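Side-chain contacts in PTS-dependent dihydroxyacetone kinase operon regulatory protein (Escherichia coli, PDB 4LRZ), which activates transcription of the dhaKLM operon from a sigma-70 promoter and represses its own expression, the present chain holding the sensor part: residues R49-A52 with M53-G57; A17-W20 with E21-K25; S218-E221 with Q222-Q226; P91-L94 with Q95-A99; D192-L195 with A196-N199. All coordinates share one frame; numbering follows the deposited sequence.

Contact 1: R49-A52 with M53-G57; sequences RKKA and MLTLG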
loop_
_atom_site.group_PDB
_atom_site.type_symbol
_atom_site.label_atom_id
_atom_site.label_comp_id
_atom_site.label_asym_id
_atom_site.label_seq_id
_atom_site.Cartn_x
_atom_site.Cartn_y
_atom_site.Cartn_z
ATOM N N ARG F 49 9.414 -19.089 6.252
ATOM C CA ARG F 49 7.997 -18.724 6.051
ATOM C C ARG F 49 7.640 -17.263 6.441
ATOM O O ARG F 49 6.561 -16.751 6.103
ATOM C CB ARG F 49 7.050 -19.717 6.724
ATOM C CG ARG F 49 7.156 -19.716 8.200
ATOM C CD ARG F 49 6.003 -20.441 8.945
ATOM N NE ARG F 49 6.153 -19.984 10.334
ATOM C CZ ARG F 49 5.395 -19.052 10.922
ATOM N NH1 ARG F 49 5.693 -18.649 12.177
ATOM N NH2 ARG F 49 4.336 -18.535 10.264
ATOM N N LYS F 50 8.553 -16.596 7.122
ATOM C CA LYS F 50 8.341 -15.201 7.470
ATOM C C LYS F 50 9.003 -14.203 6.484
ATOM O O LYS F 50 8.983 -13.003 6.715
ATOM C CB LYS F 50 8.766 -14.999 8.907
ATOM C CG LYS F 50 7.848 -15.797 9.853
ATOM C CD LYS F 50 6.822 -14.854 10.323
ATOM C CE LYS F 50 5.438 -15.236 10.017
ATOM N NZ LYS F 50 4.749 -13.911 10.084
ATOM N N LYS F 51 9.556 -14.743 5.391
ATOM C CA LYS F 51 10.342 -14.041 4.404
ATOM C C LYS F 51 9.700 -12.698 3.991
ATOM O O LYS F 51 10.342 -11.652 4.089
ATOM C CB LYS F 51 10.537 -14.935 3.169
ATOM C CG LYS F 51 11.584 -14.416 2.131
ATOM C CD LYS F 51 11.232 -14.867 0.653
ATOM C CE LYS F 51 11.990 -16.102 0.164
ATOM N NZ LYS F 51 13.437 -15.851 -0.229
ATOM N N ALA F 52 8.426 -12.740 3.598
ATOM C CA ALA F 52 7.756 -11.570 3.090
ATOM C C ALA F 52 7.789 -10.437 4.122
ATOM O O ALA F 52 8.273 -9.343 3.822
ATOM C CB ALA F 52 6.338 -11.902 2.618
ATOM N N MET F 53 7.327 -10.696 5.338
ATOM C CA MET F 53 7.365 -9.669 6.380
ATOM C C MET F 53 8.825 -9.316 6.757
ATOM O O MET F 53 9.135 -8.176 7.083
ATOM C CB MET F 53 6.543 -10.106 7.610
ATOM C CG MET F 53 6.734 -9.243 8.908
ATOM S SD MET F 53 7.216 -10.192 10.434
ATOM C CE MET F 53 8.363 -11.316 9.657
ATOM N N LEU F 54 9.719 -10.290 6.703
ATOM C CA LEU F 54 11.097 -10.082 7.156
ATOM C C LEU F 54 11.861 -9.119 6.312
ATOM O O LEU F 54 12.522 -8.210 6.821
ATOM C CB LEU F 54 11.921 -11.392 7.113
ATOM C CG LEU F 54 12.288 -11.989 8.449
ATOM C CD1 LEU F 54 13.204 -13.185 8.268
ATOM C CD2 LEU F 54 12.885 -10.935 9.394
ATOM N N THR F 55 11.821 -9.352 5.016
ATOM C CA THR F 55 12.655 -8.571 4.140
ATOM C C THR F 55 12.190 -7.121 4.204
ATOM O O THR F 55 13.019 -6.220 4.202
ATOM C CB THR F 55 12.685 -9.108 2.713
ATOM O OG1 THR F 55 11.467 -8.783 2.077
ATOM C CG2 THR F 55 12.855 -10.606 2.718
ATOM N N LEU F 56 10.882 -6.917 4.339
ATOM C CA LEU F 56 10.306 -5.574 4.431
ATOM C C LEU F 56 10.691 -4.954 5.768
ATOM O O LEU F 56 11.158 -3.814 5.849
ATOM C CB LEU F 56 8.797 -5.654 4.295
ATOM C CG LEU F 56 8.185 -6.087 2.959
ATOM C CD1 LEU F 56 6.681 -6.022 3.105
ATOM C CD2 LEU F 56 8.593 -5.132 1.812
ATOM N N GLY F 57 10.558 -5.748 6.825
ATOM C CA GLY F 57 10.939 -5.318 8.156
ATOM C C GLY F 57 12.401 -4.942 8.320
ATOM O O GLY F 57 12.709 -4.000 9.046
#
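Apolar contacts between side chains join Lys50 to Met53 and Lys51 to Thr55 over the first turn of helix 51-66. The Met53 chain, bent at chi2 and chi3, brings its methyl CE to Lys50 CB at 3.8 Å and to Lys50 CD at 3.9 Å. Leu85 of strand 84-89 touches both residues, while Lys50 NZ ends on Thr158 OG1 in a hydrogen bond. Lys51 and Thr55 meet only at their aliphatic parts, Lys51 CG lying 4.1 Å from Thr55 CG2.

A second group of contacts is made on carbonyl oxygens. Thr55 OG1 lodges between the backbone N and the carbonyl carbon (chi1 75°), which turns CG2 anti to that carbon and back to Lys51 O, just 3.0 Å from Thr55 CG2, a tight fit. Leu56 CG rests 3.4 Å from Ala52 O.

Backbone hydrogen bonds supply the rest: Leu54 N to Lys50 O at 2.8 Å and Thr55 N to Lys51 O at 2.9 Å, the latter nearly straight at 168°. Lys50 stands at the N-cap position, so the former starts the helical pattern.

Replacing Thr55 by an alanine would probably leave Lys51 CG without its methyl neighbour and open a small gap beside Lys51 O. Thr55 OG1, covered here, has no partner in the model, which suggests that within this turn the side chain of Thr55 acts mainly through its methyl.

Contact 2: A17-W20 with E21-K25; sequences ATSW and ERCNK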
loop_
_atom_site.group_PDB
_atom_site.type_symbol
_atom_site.label_atom_id
_atom_site.label_comp_id
_atom_site.label_asym_id
_atom_site.label_seq_id
_atom_site.Cartn_x
_atom_site.Cartn_y
_atom_site.Cartn_z
ATOM N N ALA F 17 -0.293 -5.351 35.692
ATOM C CA ALA F 17 -0.745 -6.047 36.878
ATOM C C ALA F 17 -1.389 -7.382 36.516
ATOM O O ALA F 17 -1.127 -8.386 37.158
ATOM C CB ALA F 17 -1.745 -5.156 37.667
ATOM N N THR F 18 -2.221 -7.375 35.482
ATOM C CA THR F 18 -2.880 -8.571 34.981
ATOM C C THR F 18 -1.853 -9.571 34.466
ATOM O O THR F 18 -1.951 -10.772 34.749
ATOM C CB THR F 18 -3.846 -8.193 33.853
ATOM O OG1 THR F 18 -4.833 -7.306 34.394
ATOM C CG2 THR F 18 -4.533 -9.415 33.275
ATOM N N SER F 19 -0.861 -9.049 33.732
ATOM C CA SER F 19 0.255 -9.839 33.245
ATOM C C SER F 19 1.051 -10.475 34.388
ATOM O O SER F 19 1.425 -11.650 34.323
ATOM C CB SER F 19 1.172 -8.996 32.366
ATOM O OG SER F 19 2.368 -9.709 32.069
ATOM N N TRP F 20 1.309 -9.689 35.428
ATOM C CA TRP F 20 1.929 -10.195 36.643
ATOM C C TRP F 20 1.149 -11.341 37.272
ATOM O O TRP F 20 1.756 -12.311 37.684
ATOM C CB TRP F 20 2.093 -9.091 37.644
ATOM C CG TRP F 20 3.217 -8.142 37.365
ATOM C CD1 TRP F 20 3.980 -8.049 36.222
ATOM C CD2 TRP F 20 3.657 -7.081 38.226
ATOM N NE1 TRP F 20 4.888 -7.030 36.347
ATOM C CE2 TRP F 20 4.716 -6.414 37.558
ATOM C CE3 TRP F 20 3.280 -6.648 39.517
ATOM C CZ2 TRP F 20 5.412 -5.329 38.137
ATOM C CZ3 TRP F 20 3.960 -5.554 40.086
ATOM C CH2 TRP F 20 5.012 -4.904 39.390
ATOM N N GLU F 21 -0.182 -11.245 37.327
ATOM C CA GLU F 21 -1.002 -12.365 37.850
ATOM C C GLU F 21 -0.839 -13.651 37.036
ATOM O O GLU F 21 -0.893 -14.717 37.609
ATOM C CB GLU F 21 -2.516 -12.051 37.960
ATOM C CG GLU F 21 -2.938 -10.888 38.899
ATOM C CD GLU F 21 -4.485 -10.592 38.879
ATOM O OE1 GLU F 21 -5.183 -10.981 37.885
ATOM O OE2 GLU F 21 -4.999 -9.968 39.863
ATOM N N ARG F 22 -0.666 -13.564 35.714
ATOM C CA ARG F 22 -0.450 -14.780 34.899
ATOM C C ARG F 22 0.931 -15.367 35.177
ATOM O O ARG F 22 1.097 -16.584 35.322
ATOM C CB ARG F 22 -0.619 -14.500 33.408
ATOM C CG ARG F 22 -2.015 -13.985 33.011
ATOM C CD ARG F 22 -2.168 -13.930 31.461
ATOM N NE ARG F 22 -1.296 -12.941 30.810
ATOM C CZ ARG F 22 -1.635 -11.663 30.606
ATOM N NH1 ARG F 22 -2.828 -11.204 31.002
ATOM N NH2 ARG F 22 -0.779 -10.838 30.005
ATOM N N CYS F 23 1.912 -14.480 35.279
ATOM C CA CYS F 23 3.307 -14.865 35.533
ATOM C C CYS F 23 3.540 -15.455 36.932
ATOM O O CYS F 23 4.434 -16.278 37.118
ATOM C CB CYS F 23 4.236 -13.663 35.318
ATOM S SG CYS F 23 4.468 -13.094 33.580
ATOM N N ASN F 24 2.726 -15.012 37.894
ATOM C CA ASN F 24 2.769 -15.456 39.288
ATOM C C ASN F 24 2.546 -16.961 39.480
ATOM O O ASN F 24 3.113 -17.550 40.381
ATOM C CB ASN F 24 1.721 -14.693 40.111
ATOM C CG ASN F 24 2.287 -13.464 40.762
ATOM O OD1 ASN F 24 3.485 -13.400 41.040
ATOM N ND2 ASN F 24 1.434 -12.471 41.011
ATOM N N LYS F 25 1.699 -17.544 38.626
ATOM C CA LYS F 25 1.361 -18.954 38.672
ATOM C C LYS F 25 2.599 -19.847 38.576
ATOM O O LYS F 25 2.772 -20.745 39.406
ATOM C CB LYS F 25 0.381 -19.307 37.552
ATOM C CG LYS F 25 -1.009 -18.640 37.658
ATOM C CD LYS F 25 -1.889 -18.940 36.392
ATOM C CE LYS F 25 -3.038 -17.915 36.157
ATOM N NZ LYS F 25 -3.083 -17.299 34.738
#
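The helix 14-26, the first modelled element of the sensor region, runs through about two and a half turns here, and in it Arg22 folds back over Thr18 and Ser19. The bend is at chi3 (-66°), which returns the guanidinium toward the start of the helix. One face of the group then sits above Ser19 CA, which is 3.5 Å from Arg22 NH2 and offset toward the rim. At the same time Arg22 NH1 approaches Thr18 CG2 at 3.4 Å, and Arg22 NH2 passes Ser19 CB at 3.6 Å.

The polar ends are taken up by neighbouring parts of the chain: Arg22 NH2 makes a salt bridge with Glu110 OE2, and the same oxygen is hydrogen-bonded to Ser19 OG, which also meets Thr115 OG1. Replacing Arg22 by an alanine is likely to leave Glu110 without its charged mate and to uncover the side of Ser19 that the guanidinium face covers.

Beneath the side chains, Glu21 N bonds to Ala17 O at 3.0 Å, Cys23 N to Ser19 O at 3.0 Å and Asn24 N to Trp20 O at 2.9 Å. The four-residue spacing of these bonds is the signature of an alpha-helix, here tied by an arginine-glutamate bridge to the start of helix 110-113.

Contact 3: S218-E221 with Q222-Q226; sequences SWDE and QGNLQ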
loop_
_atom_site.group_PDB
_atom_site.type_symbol
_atom_site.label_atom_id
_atom_site.label_comp_id
_atom_site.label_asym_id
_atom_site.label_seq_id
_atom_site.Cartn_x
_atom_site.Cartn_y
_atom_site.Cartn_z
ATOM N N SER F 218 -9.380 -2.290 -27.658
ATOM C CA SER F 218 -9.817 -1.389 -26.621
ATOM C C SER F 218 -8.832 -0.287 -26.383
ATOM O O SER F 218 -7.608 -0.525 -26.298
ATOM C CB SER F 218 -10.053 -2.140 -25.335
ATOM O OG SER F 218 -10.484 -1.258 -24.309
ATOM N N TRP F 219 -9.357 0.923 -26.241
ATOM C CA TRP F 219 -8.484 2.052 -25.988
ATOM C C TRP F 219 -8.888 2.970 -24.824
ATOM O O TRP F 219 -10.021 2.932 -24.317
ATOM C CB TRP F 219 -8.188 2.823 -27.283
ATOM C CG TRP F 219 -9.365 3.492 -27.886
ATOM C CD1 TRP F 219 -9.776 4.772 -27.662
ATOM C CD2 TRP F 219 -10.309 2.926 -28.810
ATOM N NE1 TRP F 219 -10.903 5.045 -28.391
ATOM C CE2 TRP F 219 -11.258 3.932 -29.101
ATOM C CE3 TRP F 219 -10.441 1.671 -29.424
ATOM C CZ2 TRP F 219 -12.316 3.734 -29.993
ATOM C CZ3 TRP F 219 -11.495 1.466 -30.301
ATOM C CH2 TRP F 219 -12.426 2.497 -30.575
ATOM N N ASP F 220 -7.909 3.789 -24.453
ATOM C CA ASP F 220 -7.861 4.748 -23.345
ATOM C C ASP F 220 -8.683 5.993 -23.580
ATOM O O ASP F 220 -9.028 6.247 -24.719
ATOM C CB ASP F 220 -6.411 5.272 -23.286
ATOM C CG ASP F 220 -5.779 4.922 -22.038
ATOM O OD1 ASP F 220 -4.588 5.172 -21.824
ATOM O OD2 ASP F 220 -6.537 4.394 -21.222
ATOM N N GLU F 221 -8.920 6.792 -22.528
ATOM C CA GLU F 221 -9.492 8.166 -22.691
ATOM C C GLU F 221 -8.435 9.084 -23.275
ATOM O O GLU F 221 -8.727 10.208 -23.666
ATOM C CB GLU F 221 -9.987 8.790 -21.372
ATOM C CG GLU F 221 -8.870 9.237 -20.406
ATOM C CD GLU F 221 -8.275 8.071 -19.578
ATOM O OE1 GLU F 221 -8.713 6.905 -19.743
ATOM O OE2 GLU F 221 -7.366 8.311 -18.762
ATOM N N GLN F 222 -7.205 8.592 -23.290
ATOM C CA GLN F 222 -6.086 9.292 -23.872
ATOM C C GLN F 222 -5.837 8.859 -25.305
ATOM O O GLN F 222 -4.884 9.317 -25.900
ATOM C CB GLN F 222 -4.825 9.027 -23.050
ATOM C CG GLN F 222 -4.872 9.610 -21.626
ATOM C CD GLN F 222 -4.724 11.143 -21.597
ATOM O OE1 GLN F 222 -3.621 11.662 -21.438
ATOM N NE2 GLN F 222 -5.834 11.860 -21.767
ATOM N N GLY F 223 -6.640 7.958 -25.859
ATOM C CA GLY F 223 -6.408 7.468 -27.231
ATOM C C GLY F 223 -5.482 6.257 -27.420
ATOM O O GLY F 223 -5.310 5.786 -28.544
ATOM N N ASN F 224 -4.905 5.742 -26.331
ATOM C CA ASN F 224 -3.916 4.649 -26.369
ATOM C C ASN F 224 -4.498 3.248 -26.211
ATOM O O ASN F 224 -5.293 2.978 -25.285
ATOM C CB ASN F 224 -2.887 4.881 -25.292
ATOM C CG ASN F 224 -2.155 6.144 -25.519
ATOM O OD1 ASN F 224 -1.901 6.494 -26.674
ATOM N ND2 ASN F 224 -1.855 6.879 -24.449
ATOM N N LEU F 225 -4.109 2.375 -27.133
ATOM C CA LEU F 225 -4.683 1.045 -27.255
ATOM C C LEU F 225 -4.251 0.249 -26.025
ATOM O O LEU F 225 -3.059 0.263 -25.660
ATOM C CB LEU F 225 -4.158 0.401 -28.542
ATOM C CG LEU F 225 -4.562 -1.045 -28.753
ATOM C CD1 LEU F 225 -5.776 -1.013 -29.647
ATOM C CD2 LEU F 225 -3.517 -1.786 -29.435
ATOM N N GLN F 226 -5.217 -0.376 -25.347
ATOM C CA GLN F 226 -4.916 -1.085 -24.110
ATOM C C GLN F 226 -4.847 -2.574 -24.328
ATOM O O GLN F 226 -4.044 -3.238 -23.671
ATOM C CB GLN F 226 -5.908 -0.760 -22.958
ATOM C CG GLN F 226 -5.891 0.707 -22.554
ATOM C CD GLN F 226 -4.499 1.166 -22.174
ATOM O OE1 GLN F 226 -3.864 1.931 -22.925
ATOM N NE2 GLN F 226 -3.984 0.676 -21.027
#
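Trp219 and Leu225 face each other as an antiparallel non-hydrogen-bonded pair, their CA atoms 4.1 Å apart and their side chains on one face of the sheet. Hydrogen bonds flank the pair: Gln226 N to Ser218 O at 2.6 Å and Asp220 N to Asn224 O at 2.9 Å. The second is not aimed at a lone pair, its donor standing 37° out of the carbonyl plane. Asp220 CB also lies 3.2 Å from Asn224 O, so the Asp220 side chain starts out over the Asn224 carbonyl.

Next comes the turn. Gly223 N reaches back to Asp220 O at 3.2 Å, and Gly223 itself has a positive phi of 88°, where a beta carbon would be jammed against the carbonyl oxygen of Gln222. Farther out, Phe299 of strand 296-304 meets the Trp219 ring and also accepts a hydrogen bond from Ser218 OG through its backbone O. Glu221 OE1 forms a salt bridge with Arg200 of the second subunit.

A type I turn with a classic beta bulge at Gly223 defines this hairpin, which joins strands 215-219 and 225-228, the first two of the PAS sheet with its 2-1-5-4-3 strand order.

Contact 4: P91-L94 with Q95-A99; sequences PQTL and QQLSA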
loop_
_atom_site.group_PDB
_atom_site.type_symbol
_atom_site.label_atom_id
_atom_site.label_comp_id
_atom_site.label_asym_id
_atom_site.label_seq_id
_atom_site.Cartn_x
_atom_site.Cartn_y
_atom_site.Cartn_z
ATOM N N PRO F 91 26.085 -2.269 18.172
ATOM C CA PRO F 91 26.898 -3.480 18.452
ATOM C C PRO F 91 26.997 -3.857 19.953
ATOM O O PRO F 91 26.650 -5.010 20.364
ATOM C CB PRO F 91 28.274 -3.136 17.854
ATOM C CG PRO F 91 27.985 -2.093 16.756
ATOM C CD PRO F 91 26.703 -1.376 17.154
ATOM N N GLN F 92 27.407 -2.897 20.772
ATOM C CA GLN F 92 27.486 -3.092 22.221
ATOM C C GLN F 92 26.135 -3.488 22.867
ATOM O O GLN F 92 26.067 -4.377 23.735
ATOM C CB GLN F 92 28.049 -1.839 22.888
ATOM C CG GLN F 92 28.173 -1.923 24.446
ATOM C CD GLN F 92 28.494 -0.556 25.089
ATOM O OE1 GLN F 92 29.642 -0.279 25.443
ATOM N NE2 GLN F 92 27.480 0.302 25.210
ATOM N N THR F 93 25.064 -2.827 22.447
ATOM C CA THR F 93 23.773 -3.080 23.045
ATOM C C THR F 93 23.352 -4.499 22.637
ATOM O O THR F 93 22.921 -5.279 23.466
ATOM C CB THR F 93 22.780 -1.957 22.701
ATOM O OG1 THR F 93 23.356 -0.703 23.088
ATOM C CG2 THR F 93 21.484 -2.106 23.418
ATOM N N LEU F 94 23.565 -4.843 21.380
ATOM C CA LEU F 94 23.318 -6.179 20.865
ATOM C C LEU F 94 24.146 -7.224 21.569
ATOM O O LEU F 94 23.632 -8.321 21.819
ATOM C CB LEU F 94 23.582 -6.275 19.374
ATOM C CG LEU F 94 22.521 -5.535 18.561
ATOM C CD1 LEU F 94 22.929 -5.350 17.072
ATOM C CD2 LEU F 94 21.178 -6.249 18.732
ATOM N N GLN F 95 25.398 -6.917 21.911
ATOM C CA GLN F 95 26.127 -7.903 22.697
ATOM C C GLN F 95 25.569 -8.053 24.115
ATOM O O GLN F 95 25.483 -9.177 24.593
ATOM C CB GLN F 95 27.677 -7.771 22.649
ATOM C CG GLN F 95 28.333 -6.745 23.590
ATOM C CD GLN F 95 28.521 -7.184 25.069
ATOM O OE1 GLN F 95 28.394 -8.371 25.419
ATOM N NE2 GLN F 95 28.847 -6.203 25.940
ATOM N N GLN F 96 25.169 -6.959 24.770
ATOM C CA GLN F 96 24.549 -7.055 26.103
ATOM C C GLN F 96 23.225 -7.865 26.114
ATOM O O GLN F 96 22.994 -8.700 26.998
ATOM C CB GLN F 96 24.334 -5.679 26.721
ATOM C CG GLN F 96 25.624 -4.882 26.878
ATOM C CD GLN F 96 25.413 -3.419 27.288
ATOM O OE1 GLN F 96 24.284 -2.925 27.358
ATOM N NE2 GLN F 96 26.515 -2.722 27.574
ATOM N N LEU F 97 22.372 -7.649 25.121
ATOM C CA LEU F 97 21.117 -8.380 25.025
ATOM C C LEU F 97 21.372 -9.845 24.701
ATOM O O LEU F 97 20.682 -10.739 25.192
ATOM C CB LEU F 97 20.201 -7.738 23.981
ATOM C CG LEU F 97 19.686 -6.400 24.474
ATOM C CD1 LEU F 97 19.129 -5.575 23.291
ATOM C CD2 LEU F 97 18.665 -6.651 25.586
ATOM N N SER F 98 22.410 -10.075 23.906
ATOM C CA SER F 98 22.877 -11.407 23.565
ATOM C C SER F 98 23.407 -12.133 24.840
ATOM O O SER F 98 23.079 -13.278 25.073
ATOM C CB SER F 98 23.911 -11.301 22.442
ATOM O OG SER F 98 24.514 -12.547 22.156
ATOM N N ALA F 99 24.155 -11.442 25.688
ATOM C CA ALA F 99 24.573 -12.000 26.983
ATOM C C ALA F 99 23.387 -12.447 27.864
ATOM O O ALA F 99 23.494 -13.419 28.598
ATOM C CB ALA F 99 25.499 -11.009 27.761
HETATM O O HOH W 1 24.142 -0.556 25.632
#
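Gln96 runs beside Gln92 on helix 91-99 of the GAF domain, the two side chains pointing the same way one turn apart. Gln96 CB lies 3.6 Å from Thr93 O, and CG is set anti to the carbonyl carbon (chi1 -59°). The next atom, Gln96 CG, comes closest, 3.2 Å from Gln92 O, the same oxygen that accepts the backbone hydrogen bond from Gln96 N. The chain then runs on extended (chi2 171°), and Gln96 CD is still 3.7 Å from Gln92 O.

At the amide the two branches part company. Gln96 NE2 lies against the Gln92 stem, 3.6 Å from Gln92 CG, and the amide planes of the two glutamines are turned only 10° from each other. Gln96 OE1 instead receives a hydrogen bond from a water at 2.9 Å. That water also donates to Thr93 OG1 at 2.7 Å, and accepts a long, weak bond from Gln92 NE2, so three side chains of one turn share it. Thr93 OG1 has a further partner in Asp90 OD2, on the residue just before the helix.

Another side of the helix faces the sheet. Trp143 of strand 143-151 packs on Thr93, Gln96 and Leu97, while Ala74 and Phe76 of strand 74-79 touch Leu97; the helix thereby lies on the GAF sheet. Within the helix itself, the methyl Thr93 CG2 is 4.2 Å from Leu97 CD1.

Contact 5: D192-L195 with A196-N199; sequences DSLL and AETN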
loop_
_atom_site.group_PDB
_atom_site.type_symbol
_atom_site.label_atom_id
_atom_site.label_comp_id
_atom_site.label_asym_id
_atom_site.label_seq_id
_atom_site.Cartn_x
_atom_site.Cartn_y
_atom_site.Cartn_z
ATOM N N ASP F 192 1.728 -5.334 -1.487
ATOM C CA ASP F 192 2.107 -6.578 -2.205
ATOM C C ASP F 192 0.852 -7.374 -2.582
ATOM O O ASP F 192 0.725 -7.884 -3.705
ATOM C CB ASP F 192 3.042 -7.487 -1.381
ATOM C CG ASP F 192 4.538 -7.092 -1.489
ATOM O OD1 ASP F 192 4.889 -6.218 -2.316
ATOM O OD2 ASP F 192 5.376 -7.651 -0.735
ATOM N N SER F 193 -0.078 -7.475 -1.647
ATOM C CA SER F 193 -1.269 -8.277 -1.901
ATOM C C SER F 193 -2.259 -7.578 -2.862
ATOM O O SER F 193 -2.924 -8.231 -3.644
ATOM C CB SER F 193 -1.898 -8.757 -0.594
ATOM O OG SER F 193 -2.974 -7.949 -0.193
ATOM N N LEU F 194 -2.260 -6.245 -2.884
ATOM C CA LEU F 194 -3.106 -5.515 -3.840
ATOM C C LEU F 194 -2.635 -5.724 -5.279
ATOM O O LEU F 194 -3.447 -5.901 -6.160
ATOM C CB LEU F 194 -3.194 -4.024 -3.495
ATOM C CG LEU F 194 -3.954 -3.730 -2.211
ATOM C CD1 LEU F 194 -3.713 -2.296 -1.717
ATOM C CD2 LEU F 194 -5.440 -4.023 -2.369
ATOM N N LEU F 195 -1.322 -5.698 -5.479
ATOM C CA LEU F 195 -0.682 -5.936 -6.766
ATOM C C LEU F 195 -0.928 -7.371 -7.238
ATOM O O LEU F 195 -1.274 -7.604 -8.388
ATOM C CB LEU F 195 0.812 -5.634 -6.670
ATOM C CG LEU F 195 1.289 -4.167 -6.784
ATOM C CD1 LEU F 195 2.730 -3.962 -6.210
ATOM C CD2 LEU F 195 1.217 -3.661 -8.239
ATOM N N ALA F 196 -0.814 -8.328 -6.333
ATOM C CA ALA F 196 -1.203 -9.708 -6.644
ATOM C C ALA F 196 -2.713 -9.817 -7.012
ATOM O O ALA F 196 -3.070 -10.494 -7.982
ATOM C CB ALA F 196 -0.800 -10.667 -5.480
ATOM N N GLU F 197 -3.590 -9.109 -6.301
ATOM C CA GLU F 197 -5.034 -9.084 -6.691
ATOM C C GLU F 197 -5.226 -8.555 -8.110
ATOM O O GLU F 197 -5.981 -9.122 -8.918
ATOM C CB GLU F 197 -5.916 -8.259 -5.707
ATOM C CG GLU F 197 -7.451 -8.235 -6.118
ATOM C CD GLU F 197 -8.415 -7.188 -5.388
ATOM O OE1 GLU F 197 -7.952 -6.349 -4.544
ATOM O OE2 GLU F 197 -9.665 -7.239 -5.689
ATOM N N THR F 198 -4.552 -7.463 -8.450
ATOM C CA THR F 198 -4.723 -6.962 -9.808
ATOM C C THR F 198 -4.186 -7.888 -10.886
ATOM O O THR F 198 -4.839 -8.089 -11.905
ATOM C CB THR F 198 -4.387 -5.414 -9.991
ATOM O OG1 THR F 198 -3.701 -5.160 -11.242
ATOM C CG2 THR F 198 -3.669 -4.877 -8.897
ATOM N N ASN F 199 -3.067 -8.552 -10.612
ATOM C CA ASN F 199 -2.544 -9.563 -11.487
ATOM C C ASN F 199 -3.597 -10.679 -11.726
ATOM O O ASN F 199 -3.876 -11.067 -12.876
ATOM C CB ASN F 199 -1.218 -10.108 -10.909
ATOM C CG ASN F 199 -0.485 -11.021 -11.887
ATOM O OD1 ASN F 199 -0.245 -10.665 -13.047
ATOM N ND2 ASN F 199 -0.152 -12.193 -11.439
#
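Leu194 and Glu197 are brought together by different choices of chi1. Leucine CG stands beside its own backbone N (chi1 -68°), while Glu197 places CG anti to the N (chi1 -180°) and then runs extended. The carboxylate thus ends next to the leucine methyl, with Glu197 OE1 4.1 Å from Leu194 CD2. Lower down, Glu197 CB rests on the helix backbone, 3.4 Å from Leu194 O. Thr198 is less settled: its chi1 of 141° is far from a staggered position and its methyl sits very near Leu194 O, so that approach is doubtful.

The turn below is regular alpha-helix. Ala196 N bonds to Asp192 O at 3.1 Å, Glu197 N to Ser193 O at 2.9 Å, Thr198 N to Leu194 O at 3.0 Å and Asn199 N to Leu195 O at 3.0 Å. Ala196 CB lies 3.6 Å from Asp192 O.

All of this belongs to the long helix 174-211, which packs against the second subunit: Leu194 meets Thr191 of that subunit, and Leu195 its Leu194. Asp192 OD2 and Glu197 OE1 form salt bridges with basic side chains of two different chains of another protein, and Glu197 OE2 takes a hydrogen bond with His201 NE2. Both carboxylate oxygens of Glu197 being engaged, its rotation is probably fixed. The leucines thus meet both the second subunit and the other protein's chains, while the carboxylates of Asp192 and Glu197 add charge pairing to the latter.

All five contacts are local and follow one another along the chain, none nested in or crossing another. Contact 2 comes first, in helix 14-26, then contact 1 at the start of helix 51-66, contact 4 in helix 91-99, contact 5 in helix 174-211 and contact 3 beyond it. The four helical contacts each cover about two turns or a little more and close no loop; only contact 3 closes a turn, between strands 215-219 and 225-228. Contacts 1 and 5 approach to about 4 Å between nearest atoms without touching. Helix 174-211 leads from the GAF part to the PAS hairpin, and contacts 2 and 3, on opposite sides of the chain's centre, have centres about 64 Å apart.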